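Local structure of beta-1,4-mannanase (Aplysia kurodai, 3VUP) at residues Ser58-Trp62 / Trp320-Leu324; Pro108-Ala114 / Gly156-Glu162; Cys177-Leu183 / Tyr197-Leu201. The protein hydrolyses beta-1,4-mannosidic bonds of mannan, probably at internal positions, and is found in the sea hare's digestive fluid. One frame throughout, in Å; residues are numbered along the deposited sequence. Where two conformers were deposited one is given.

In the fold
The chain folds as a TIM barrel, its eight parallel strands following one another in sequence order round the closed sheet. Contact 1 joins the second strand (58-65) to the last (318-322) across the strand 18-22 that separates them, closing a loop of 257 residues that includes both other contacts. Within it, contact 2 pairs the neighbouring strands 105-112 and 157-161, closing 41 residues that hold helices 122-128 and 130-147. Contact 3 follows in series, closing 13 residues without helix or strand and setting the long loop after strand 157-161 against the start of helix 197-214. Contacts 1 and 2 meet in the barrel interior; contact 3 is peripheral, touching contact 2 through Ile200 on Met160.

Contact 1: residues Ser58-Trp62 / Trp320-Leu324; sequences SMRLW and WSWHL
With CG anti to the carbonyl carbon (chi1 -55°), the Trp320 indole lies against Arg60 and Ser58 of strand 58-62; Arg60, with CG opposite its backbone N (chi1 177°) and a chain extended from CG to NE, crosses it at about a right angle. CD of Arg60 lies 3.8 Å from CE3 of Trp320. In the conformer given, CB of Ser58 comes to 3.3 Å from NE1 of Trp320, where a larger group beyond CB would press on the indole. CZ2 of Trp62 touches CH2 of Trp322 at 3.6 Å, the six-membered rings oblique with planes at 47°. Met59, also in one of two conformers, bends to bring SD to 3.7 Å from CD1 of Leu324. NE1 of Trp62 sits 3.5 Å above one face of the Arg60 guanidinium, offset toward the rim of the group. Were Trp320 an alanine, the wall beside Ser58 CB and Arg60 CD would be lost, and the arginine chain is likely to be freer to move. Strands 58-65 and 318-322 of the TIM barrel flank strand 18-22, so side chains make this contact, without a hydrogen bond; Trp322 also lies beside a bound Tris molecule. The Trp320 indole covers part of the arginine shaft, while NE pairs with Asp158, NH1 with Asn22 and Glu293, and NH2 with Asn161; burying the charge is likely affordable for that reason.

Contact 2: residues Pro108-Ala114 / Gly156-Glu162; sequences PCLWNAA and GWDLMNE
Two adjacent parallel strands of the TIM barrel, 105-112 and 157-161, meet here and lead to the Asn161-Glu162 pair, consistent with the Asn-Glu motif that carries the catalytic acid/base in related glycoside hydrolases. Pro108 O accepts from Asp158 N at 2.9 Å, and Asp158 O from Leu110 N at 2.8 Å. Farther on, Asn161 N gives a nearly straight bond (174°) to Trp111 O at 2.8 Å. Cys109 and Asn112 face the same side of the sheet as Asp158 and Asn161; the compact SG of Cys109 lies on that face, against Asp158 and 3.5 Å from Asn161 N. Outside the barrel, the methyl CE of Met160 packs on CB of Trp111 at 3.9 Å, and Leu110 CD2 lies against the Trp157 indole. Asn112, CG anti to N (chi1 -179°), uses OD1 twice: Asn161 ND2 donates at 2.9 Å and Ala114 N at 3.0 Å, from opposite faces of the amide plane, the second bond making an Asx turn. Asn161 OD1 accepts from Arg60, its ND2 also donates to a Tris molecule, probably from the crystallisation liquor, and OE2 of Glu162 hydrogen-bonds His262 and the Tris amine. Gripped at both ends, the Asn161 amide can hardly flip, and its N-H groups stay directed at Asn112 and the pocket.

Contact 3: residues Cys177-Leu183 / Tyr197-Leu201; sequences CYDTTAL and YQDIL
Gln198 lies across the ring of Tyr178, with CB over the centre of one face, 3.8 Å from the centroid and 12° off the ring normal, a CH-pi contact. CG stands opposite the backbone N (chi1 -172°) and the chain is extended beyond it, which carries the glutamine over the ring toward the hydroxyl end; its amide finishes almost parallel to the ring, the planes 4° apart. A long side chain with a flat polar end suits this place, since its methylenes cover the aromatic face while the amide lies at the protein surface. Leu201, one helical turn after Tyr197, brings CD1 to 4.0 Å from CE1 of Tyr178, at the ring edge. The two branches of Thr180 do different work: CG2 meets the Tyr197 ring edge, 3.4 Å from CD2, whereas OG1 hydrogen-bonds Ile168 O and Lys171 N. No direct hydrogen bond joins the two segments. Instead a water donates to Tyr178 O at 2.7 Å and accepts from Tyr197 N at 2.9 Å, satisfying an amide in the first turn of helix 197-214. Behind these contacts, Asp179 forms an Asx turn: its OD2 accepts from Thr181 N at 2.9 Å and, on the syn lone pair, from Thr181 OG1 at 2.7 Å, which probably helps to hold the bend at Asp179-Thr181. Farther out, the Cys177-Cys244 disulfide ties the loop to helix 242-249, whose Leu247 and Ala248 also touch Tyr178. His239 stacks on the Tyr197 ring, and Tyr240 hydrogen-bonds its hydroxyl. The loop therefore meets the helix start through aromatic and aliphatic surface and one shared water, while covalent and polar links to its surroundings hold it in position.

Contact 1: residues Ser58-Trp62 / Trp320-Leu324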
loop_
_atom_site.group_PDB
_atom_site.type_symbol
_atom_site.label_atom_id
_atom_site.label_comp_id
_atom_site.label_asym_id
_atom_site.label_seq_id
_atom_site.Cartn_x
_atom_site.Cartn_y
_atom_site.Cartn_z
ATOM N N SER A 58 2.275 7.933 -10.471
ATOM C CA SER A 58 1.900 6.860 -9.527
ATOM C C SER A 58 0.521 7.089 -8.933
ATOM O O SER A 58 0.270 8.198 -8.454
ATOM C CB SER A 58 2.859 6.860 -8.333
ATOM O OG SER A 58 4.125 6.333 -8.655
ATOM N N MET A 59 -0.319 6.058 -8.885
ATOM C CA MET A 59 -1.620 6.112 -8.223
ATOM C C MET A 59 -1.785 4.899 -7.301
ATOM O O MET A 59 -1.693 3.768 -7.785
ATOM C CB MET A 59 -2.730 6.086 -9.280
ATOM C CG MET A 59 -4.148 6.209 -8.742
ATOM S SD MET A 59 -4.646 7.886 -8.321
ATOM C CE MET A 59 -5.176 8.513 -9.915
ATOM N N ARG A 60 -2.059 5.131 -6.019
ATOM C CA ARG A 60 -2.462 4.071 -5.102
ATOM C C ARG A 60 -3.984 4.131 -5.001
ATOM O O ARG A 60 -4.559 5.212 -4.881
ATOM C CB ARG A 60 -1.822 4.289 -3.732
ATOM C CG ARG A 60 -2.226 3.263 -2.664
ATOM C CD ARG A 60 -1.311 3.394 -1.477
ATOM N NE ARG A 60 -1.534 2.490 -0.350
ATOM C CZ ARG A 60 -2.042 2.841 0.830
ATOM N NH1 ARG A 60 -2.545 4.056 1.033
ATOM N NH2 ARG A 60 -2.061 1.952 1.814
ATOM N N LEU A 61 -4.645 2.980 -5.073
ATOM C CA LEU A 61 -6.100 2.932 -4.930
ATOM C C LEU A 61 -6.486 1.597 -4.315
ATOM O O LEU A 61 -5.753 0.610 -4.422
ATOM C CB LEU A 61 -6.828 3.178 -6.256
ATOM C CG LEU A 61 -6.941 2.039 -7.274
ATOM C CD1 LEU A 61 -7.840 2.471 -8.419
ATOM C CD2 LEU A 61 -5.585 1.624 -7.811
ATOM N N TRP A 62 -7.622 1.589 -3.634
ATOM C CA TRP A 62 -7.964 0.484 -2.756
ATOM C C TRP A 62 -9.000 -0.426 -3.396
ATOM O O TRP A 62 -9.950 0.042 -4.028
ATOM C CB TRP A 62 -8.482 1.006 -1.425
ATOM C CG TRP A 62 -7.512 1.826 -0.610
ATOM C CD1 TRP A 62 -6.323 2.385 -0.993
ATOM C CD2 TRP A 62 -7.708 2.198 0.745
ATOM N NE1 TRP A 62 -5.755 3.064 0.067
ATOM C CE2 TRP A 62 -6.598 2.966 1.146
ATOM C CE3 TRP A 62 -8.714 1.933 1.676
ATOM C CZ2 TRP A 62 -6.482 3.492 2.440
ATOM C CZ3 TRP A 62 -8.604 2.443 2.942
ATOM C CH2 TRP A 62 -7.500 3.225 3.316
ATOM N N TRP A 320 3.322 9.862 -2.157
ATOM C CA TRP A 320 1.924 9.764 -2.572
ATOM C C TRP A 320 1.063 10.510 -1.560
ATOM O O TRP A 320 0.936 10.080 -0.403
ATOM C CB TRP A 320 1.441 8.307 -2.650
ATOM C CG TRP A 320 2.254 7.400 -3.523
ATOM C CD1 TRP A 320 2.949 7.734 -4.638
ATOM C CD2 TRP A 320 2.447 5.994 -3.340
ATOM N NE1 TRP A 320 3.569 6.622 -5.162
ATOM C CE2 TRP A 320 3.271 5.540 -4.384
ATOM C CE3 TRP A 320 1.994 5.078 -2.396
ATOM C CZ2 TRP A 320 3.654 4.205 -4.504
ATOM C CZ3 TRP A 320 2.381 3.757 -2.513
ATOM C CH2 TRP A 320 3.197 3.330 -3.559
ATOM N N SER A 321 0.467 11.622 -1.982
ATOM C CA SER A 321 -0.410 12.376 -1.093
ATOM C C SER A 321 -1.770 11.676 -0.929
ATOM O O SER A 321 -2.135 10.789 -1.718
ATOM C CB SER A 321 -0.578 13.809 -1.597
ATOM O OG SER A 321 -1.027 13.826 -2.938
ATOM N N TRP A 322 -2.512 12.074 0.101
ATOM C CA TRP A 322 -3.758 11.405 0.471
ATOM C C TRP A 322 -5.033 12.072 -0.065
ATOM O O TRP A 322 -5.323 13.223 0.253
ATOM C CB TRP A 322 -3.852 11.288 2.004
ATOM C CG TRP A 322 -5.157 10.696 2.423
ATOM C CD1 TRP A 322 -6.174 11.335 3.072
ATOM C CD2 TRP A 322 -5.625 9.365 2.152
ATOM N NE1 TRP A 322 -7.242 10.480 3.234
ATOM C CE2 TRP A 322 -6.929 9.265 2.683
ATOM C CE3 TRP A 322 -5.060 8.245 1.529
ATOM C CZ2 TRP A 322 -7.684 8.091 2.608
ATOM C CZ3 TRP A 322 -5.814 7.074 1.451
ATOM C CH2 TRP A 322 -7.114 7.010 1.988
ATOM N N HIS A 323 -5.781 11.306 -0.861
ATOM C CA HIS A 323 -7.148 11.611 -1.304
ATOM C C HIS A 323 -7.198 12.620 -2.445
ATOM O O HIS A 323 -7.653 13.755 -2.295
ATOM C CB HIS A 323 -8.075 12.010 -0.154
ATOM C CG HIS A 323 -9.476 11.540 -0.355
ATOM N ND1 HIS A 323 -10.212 11.843 -1.484
ATOM C CD2 HIS A 323 -10.253 10.734 0.405
ATOM C CE1 HIS A 323 -11.390 11.252 -1.393
ATOM N NE2 HIS A 323 -11.444 10.582 -0.255
ATOM N N LEU A 324 -6.752 12.185 -3.616
ATOM C CA LEU A 324 -6.767 13.046 -4.790
ATOM C C LEU A 324 -8.178 13.459 -5.173
ATOM O O LEU A 324 -8.380 14.568 -5.649
ATOM C CB LEU A 324 -6.102 12.363 -5.977
ATOM C CG LEU A 324 -4.594 12.140 -5.859
ATOM C CD1 LEU A 324 -4.119 11.260 -6.993
ATOM C CD2 LEU A 324 -3.842 13.471 -5.843
#

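Contact 2: residues Pro108-Ala114 / Gly156-Glu162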
loop_
_atom_site.group_PDB
_atom_site.type_symbol
_atom_site.label_atom_id
_atom_site.label_comp_id
_atom_site.label_asym_id
_atom_site.label_seq_id
_atom_site.Cartn_x
_atom_site.Cartn_y
_atom_site.Cartn_z
ATOM N N PRO A 108 -2.356 -1.133 -6.487
ATOM C CA PRO A 108 -3.604 -1.553 -5.847
ATOM C C PRO A 108 -3.331 -1.969 -4.410
ATOM O O PRO A 108 -2.371 -2.697 -4.145
ATOM C CB PRO A 108 -4.026 -2.774 -6.676
ATOM C CG PRO A 108 -3.250 -2.665 -7.967
ATOM C CD PRO A 108 -1.945 -2.050 -7.561
ATOM N N CYS A 109 -4.185 -1.512 -3.498
ATOM C CA CYS A 109 -4.089 -1.877 -2.092
ATOM C C CYS A 109 -5.232 -2.832 -1.770
ATOM O O CYS A 109 -6.402 -2.457 -1.858
ATOM C CB CYS A 109 -4.148 -0.627 -1.213
ATOM S SG CYS A 109 -4.129 -0.983 0.553
ATOM N N LEU A 110 -4.891 -4.062 -1.405
ATOM C CA LEU A 110 -5.893 -5.119 -1.304
ATOM C C LEU A 110 -6.836 -4.942 -0.118
ATOM O O LEU A 110 -8.052 -4.946 -0.308
ATOM C CB LEU A 110 -5.223 -6.489 -1.254
ATOM C CG LEU A 110 -4.402 -6.856 -2.486
ATOM C CD1 LEU A 110 -3.758 -8.215 -2.262
ATOM C CD2 LEU A 110 -5.263 -6.837 -3.744
ATOM N N TRP A 111 -6.275 -4.779 1.082
ATOM C CA TRP A 111 -7.041 -4.827 2.324
ATOM C C TRP A 111 -6.830 -3.565 3.157
ATOM O O TRP A 111 -5.905 -2.782 2.909
ATOM C CB TRP A 111 -6.620 -6.036 3.153
ATOM C CG TRP A 111 -6.758 -7.350 2.448
ATOM C CD1 TRP A 111 -5.745 -8.122 1.955
ATOM C CD2 TRP A 111 -7.975 -8.059 2.168
ATOM N NE1 TRP A 111 -6.251 -9.257 1.381
ATOM C CE2 TRP A 111 -7.616 -9.245 1.501
ATOM C CE3 TRP A 111 -9.331 -7.799 2.397
ATOM C CZ2 TRP A 111 -8.561 -10.182 1.081
ATOM C CZ3 TRP A 111 -10.269 -8.731 1.980
ATOM C CH2 TRP A 111 -9.878 -9.904 1.325
ATOM N N ASN A 112 -7.680 -3.383 4.166
ATOM C CA ASN A 112 -7.618 -2.215 5.031
ATOM C C ASN A 112 -7.887 -2.619 6.477
ATOM O O ASN A 112 -8.832 -3.367 6.750
ATOM C CB ASN A 112 -8.679 -1.202 4.593
ATOM C CG ASN A 112 -8.673 0.067 5.422
ATOM O OD1 ASN A 112 -7.627 0.498 5.910
ATOM N ND2 ASN A 112 -9.847 0.688 5.572
ATOM N N ALA A 113 -7.067 -2.106 7.393
ATOM C CA ALA A 113 -7.289 -2.287 8.825
ATOM C C ALA A 113 -7.373 -0.959 9.590
ATOM O O ALA A 113 -7.309 -0.948 10.821
ATOM C CB ALA A 113 -6.210 -3.181 9.431
ATOM N N ALA A 114 -7.539 0.159 8.877
ATOM C CA ALA A 114 -7.623 1.474 9.536
ATOM C C ALA A 114 -8.995 1.791 10.126
ATOM O O ALA A 114 -9.147 2.784 10.841
ATOM C CB ALA A 114 -7.205 2.577 8.582
ATOM N N GLY A 156 3.013 -2.104 -8.284
ATOM C CA GLY A 156 3.213 -3.083 -7.235
ATOM C C GLY A 156 1.936 -3.283 -6.457
ATOM O O GLY A 156 1.008 -2.473 -6.533
ATOM N N TRP A 157 1.896 -4.374 -5.710
ATOM C CA TRP A 157 0.737 -4.741 -4.911
ATOM C C TRP A 157 0.971 -4.337 -3.462
ATOM O O TRP A 157 1.964 -4.735 -2.865
ATOM C CB TRP A 157 0.510 -6.254 -4.963
ATOM C CG TRP A 157 0.149 -6.778 -6.322
ATOM C CD1 TRP A 157 0.987 -7.385 -7.222
ATOM C CD2 TRP A 157 -1.147 -6.755 -6.939
ATOM N NE1 TRP A 157 0.291 -7.737 -8.350
ATOM C CE2 TRP A 157 -1.017 -7.363 -8.206
ATOM C CE3 TRP A 157 -2.408 -6.283 -6.543
ATOM C CZ2 TRP A 157 -2.097 -7.509 -9.084
ATOM C CZ3 TRP A 157 -3.480 -6.421 -7.420
ATOM C CH2 TRP A 157 -3.317 -7.033 -8.674
ATOM N N ASP A 158 0.067 -3.532 -2.911
ATOM C CA ASP A 158 0.104 -3.165 -1.499
ATOM C C ASP A 158 -0.877 -4.109 -0.797
ATOM O O ASP A 158 -2.087 -4.047 -1.022
ATOM C CB ASP A 158 -0.302 -1.697 -1.350
ATOM C CG ASP A 158 -0.389 -1.222 0.099
ATOM O OD1 ASP A 158 -0.434 -2.061 1.025
ATOM O OD2 ASP A 158 -0.463 0.021 0.292
ATOM N N LEU A 159 -0.359 -4.995 0.048
ATOM C CA LEU A 159 -1.216 -6.009 0.656
ATOM C C LEU A 159 -2.251 -5.447 1.610
ATOM O O LEU A 159 -3.345 -5.985 1.727
ATOM C CB LEU A 159 -0.379 -7.031 1.412
ATOM C CG LEU A 159 0.645 -7.791 0.584
ATOM C CD1 LEU A 159 1.294 -8.850 1.448
ATOM C CD2 LEU A 159 0.015 -8.417 -0.649
ATOM N N MET A 160 -1.898 -4.398 2.339
ATOM C CA MET A 160 -2.782 -3.929 3.387
ATOM C C MET A 160 -2.483 -2.522 3.820
ATOM O O MET A 160 -1.336 -2.156 4.125
ATOM C CB MET A 160 -2.705 -4.844 4.607
ATOM C CG MET A 160 -3.671 -4.459 5.735
ATOM S SD MET A 160 -3.741 -5.664 7.070
ATOM C CE MET A 160 -5.388 -6.308 6.835
ATOM N N ASN A 161 -3.544 -1.734 3.884
ATOM C CA ASN A 161 -3.466 -0.427 4.489
ATOM C C ASN A 161 -3.522 -0.485 6.008
ATOM O O ASN A 161 -4.519 -0.930 6.583
ATOM C CB ASN A 161 -4.612 0.445 4.012
ATOM C CG ASN A 161 -4.470 1.844 4.521
ATOM O OD1 ASN A 161 -3.548 2.550 4.123
ATOM N ND2 ASN A 161 -5.331 2.244 5.450
ATOM N N GLU A 162 -2.443 -0.030 6.638
ATOM C CA GLU A 162 -2.383 0.217 8.081
ATOM C C GLU A 162 -2.858 -0.950 8.959
ATOM O O GLU A 162 -3.834 -0.818 9.702
ATOM C CB GLU A 162 -3.138 1.507 8.416
ATOM C CG GLU A 162 -2.568 2.682 7.617
ATOM C CD GLU A 162 -3.077 4.053 8.028
ATOM O OE1 GLU A 162 -4.075 4.147 8.781
ATOM O OE2 GLU A 162 -2.466 5.057 7.573
#

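Contact 3: residues Cys177-Leu183 / Tyr197-Leu201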
loop_
_atom_site.group_PDB
_atom_site.type_symbol
_atom_site.label_atom_id
_atom_site.label_comp_id
_atom_site.label_asym_id
_atom_site.label_seq_id
_atom_site.Cartn_x
_atom_site.Cartn_y
_atom_site.Cartn_z
ATOM N N CYS A 177 9.750 -10.492 16.724
ATOM C CA CYS A 177 8.868 -10.192 15.601
ATOM C C CYS A 177 7.412 -10.001 15.998
ATOM O O CYS A 177 6.655 -9.375 15.249
ATOM C CB CYS A 177 8.931 -11.298 14.547
ATOM S SG CYS A 177 10.501 -11.443 13.706
ATOM N N TYR A 178 7.013 -10.557 17.143
ATOM C CA TYR A 178 5.611 -10.503 17.558
ATOM C C TYR A 178 5.350 -9.533 18.713
ATOM O O TYR A 178 4.201 -9.217 19.009
ATOM C CB TYR A 178 5.109 -11.899 17.956
ATOM C CG TYR A 178 5.381 -13.004 16.946
ATOM C CD1 TYR A 178 5.473 -12.740 15.581
ATOM C CD2 TYR A 178 5.548 -14.319 17.363
ATOM C CE1 TYR A 178 5.732 -13.754 14.667
ATOM C CE2 TYR A 178 5.800 -15.339 16.459
ATOM C CZ TYR A 178 5.890 -15.051 15.109
ATOM O OH TYR A 178 6.147 -16.054 14.194
ATOM N N ASP A 179 6.409 -9.070 19.367
ATOM C CA ASP A 179 6.290 -8.239 20.559
ATOM C C ASP A 179 5.906 -6.812 20.172
ATOM O O ASP A 179 6.539 -6.230 19.295
ATOM C CB ASP A 179 7.638 -8.244 21.277
ATOM C CG ASP A 179 7.626 -7.436 22.548
ATOM O OD1 ASP A 179 7.615 -8.052 23.636
ATOM O OD2 ASP A 179 7.631 -6.187 22.459
ATOM N N THR A 180 4.895 -6.241 20.832
ATOM C CA THR A 180 4.463 -4.884 20.497
ATOM C C THR A 180 4.641 -3.918 21.663
ATOM O O THR A 180 4.005 -2.863 21.709
ATOM C CB THR A 180 3.013 -4.842 19.991
ATOM O OG1 THR A 180 2.148 -5.352 21.008
ATOM C CG2 THR A 180 2.858 -5.678 18.737
ATOM N N THR A 181 5.510 -4.258 22.607
ATOM C CA THR A 181 5.753 -3.341 23.709
ATOM C C THR A 181 6.300 -1.980 23.257
ATOM O O THR A 181 5.961 -0.957 23.850
ATOM C CB THR A 181 6.641 -3.957 24.809
ATOM O OG1 THR A 181 7.936 -4.276 24.284
ATOM C CG2 THR A 181 5.982 -5.198 25.387
ATOM N N ALA A 182 7.088 -1.946 22.183
ATOM C CA ALA A 182 7.600 -0.662 21.696
ATOM C C ALA A 182 6.482 0.250 21.187
ATOM O O ALA A 182 6.656 1.467 21.130
ATOM C CB ALA A 182 8.644 -0.863 20.614
ATOM N N LEU A 183 5.342 -0.342 20.828
ATOM C CA LEU A 183 4.178 0.394 20.339
ATOM C C LEU A 183 3.233 0.850 21.446
ATOM O O LEU A 183 2.179 1.412 21.151
ATOM C CB LEU A 183 3.412 -0.426 19.303
ATOM C CG LEU A 183 4.184 -0.664 18.004
ATOM C CD1 LEU A 183 3.429 -1.640 17.130
ATOM C CD2 LEU A 183 4.431 0.641 17.249
ATOM N N TYR A 197 0.661 -10.361 16.152
ATOM C CA TYR A 197 1.541 -10.242 14.992
ATOM C C TYR A 197 1.806 -11.549 14.271
ATOM O O TYR A 197 2.006 -11.528 13.066
ATOM C CB TYR A 197 2.848 -9.490 15.295
ATOM C CG TYR A 197 2.771 -8.056 14.819
ATOM C CD1 TYR A 197 2.955 -7.730 13.483
ATOM C CD2 TYR A 197 2.459 -7.038 15.694
ATOM C CE1 TYR A 197 2.847 -6.412 13.036
ATOM C CE2 TYR A 197 2.351 -5.726 15.266
ATOM C CZ TYR A 197 2.551 -5.414 13.937
ATOM O OH TYR A 197 2.432 -4.105 13.533
ATOM N N GLN A 198 1.809 -12.683 14.962
ATOM C CA GLN A 198 2.059 -13.910 14.213
ATOM C C GLN A 198 0.977 -14.109 13.141
ATOM O O GLN A 198 1.281 -14.496 12.006
ATOM C CB GLN A 198 2.170 -15.132 15.125
ATOM C CG GLN A 198 2.614 -16.390 14.386
ATOM C CD GLN A 198 2.800 -17.581 15.308
ATOM O OE1 GLN A 198 2.727 -17.450 16.528
ATOM N NE2 GLN A 198 3.030 -18.752 14.724
ATOM N N ASP A 199 -0.277 -13.819 13.485
ATOM C CA ASP A 199 -1.367 -13.955 12.530
ATOM C C ASP A 199 -1.241 -12.968 11.374
ATOM O O ASP A 199 -1.390 -13.360 10.212
ATOM C CB ASP A 199 -2.731 -13.767 13.199
ATOM C CG ASP A 199 -3.118 -14.920 14.098
ATOM O OD1 ASP A 199 -2.751 -16.077 13.822
ATOM O OD2 ASP A 199 -3.825 -14.658 15.086
ATOM N N ILE A 200 -0.984 -11.694 11.664
ATOM C CA ILE A 200 -0.901 -10.711 10.584
ATOM C C ILE A 200 0.324 -10.955 9.707
ATOM O O ILE A 200 0.263 -10.778 8.489
ATOM C CB ILE A 200 -0.955 -9.232 11.081
ATOM C CG1 ILE A 200 -1.557 -8.332 10.000
ATOM C CG2 ILE A 200 0.421 -8.712 11.482
ATOM C CD1 ILE A 200 -3.036 -8.553 9.750
ATOM N N LEU A 201 1.426 -11.401 10.302
ATOM C CA LEU A 201 2.618 -11.667 9.507
ATOM C C LEU A 201 2.438 -12.891 8.610
ATOM O O LEU A 201 2.953 -12.911 7.491
ATOM C CB LEU A 201 3.869 -11.757 10.378
ATOM C CG LEU A 201 4.270 -10.459 11.075
ATOM C CD1 LEU A 201 5.409 -10.733 12.043
ATOM C CD2 LEU A 201 4.643 -9.383 10.057
HETATM O O HOH W 1 1.526 -9.580 18.841
#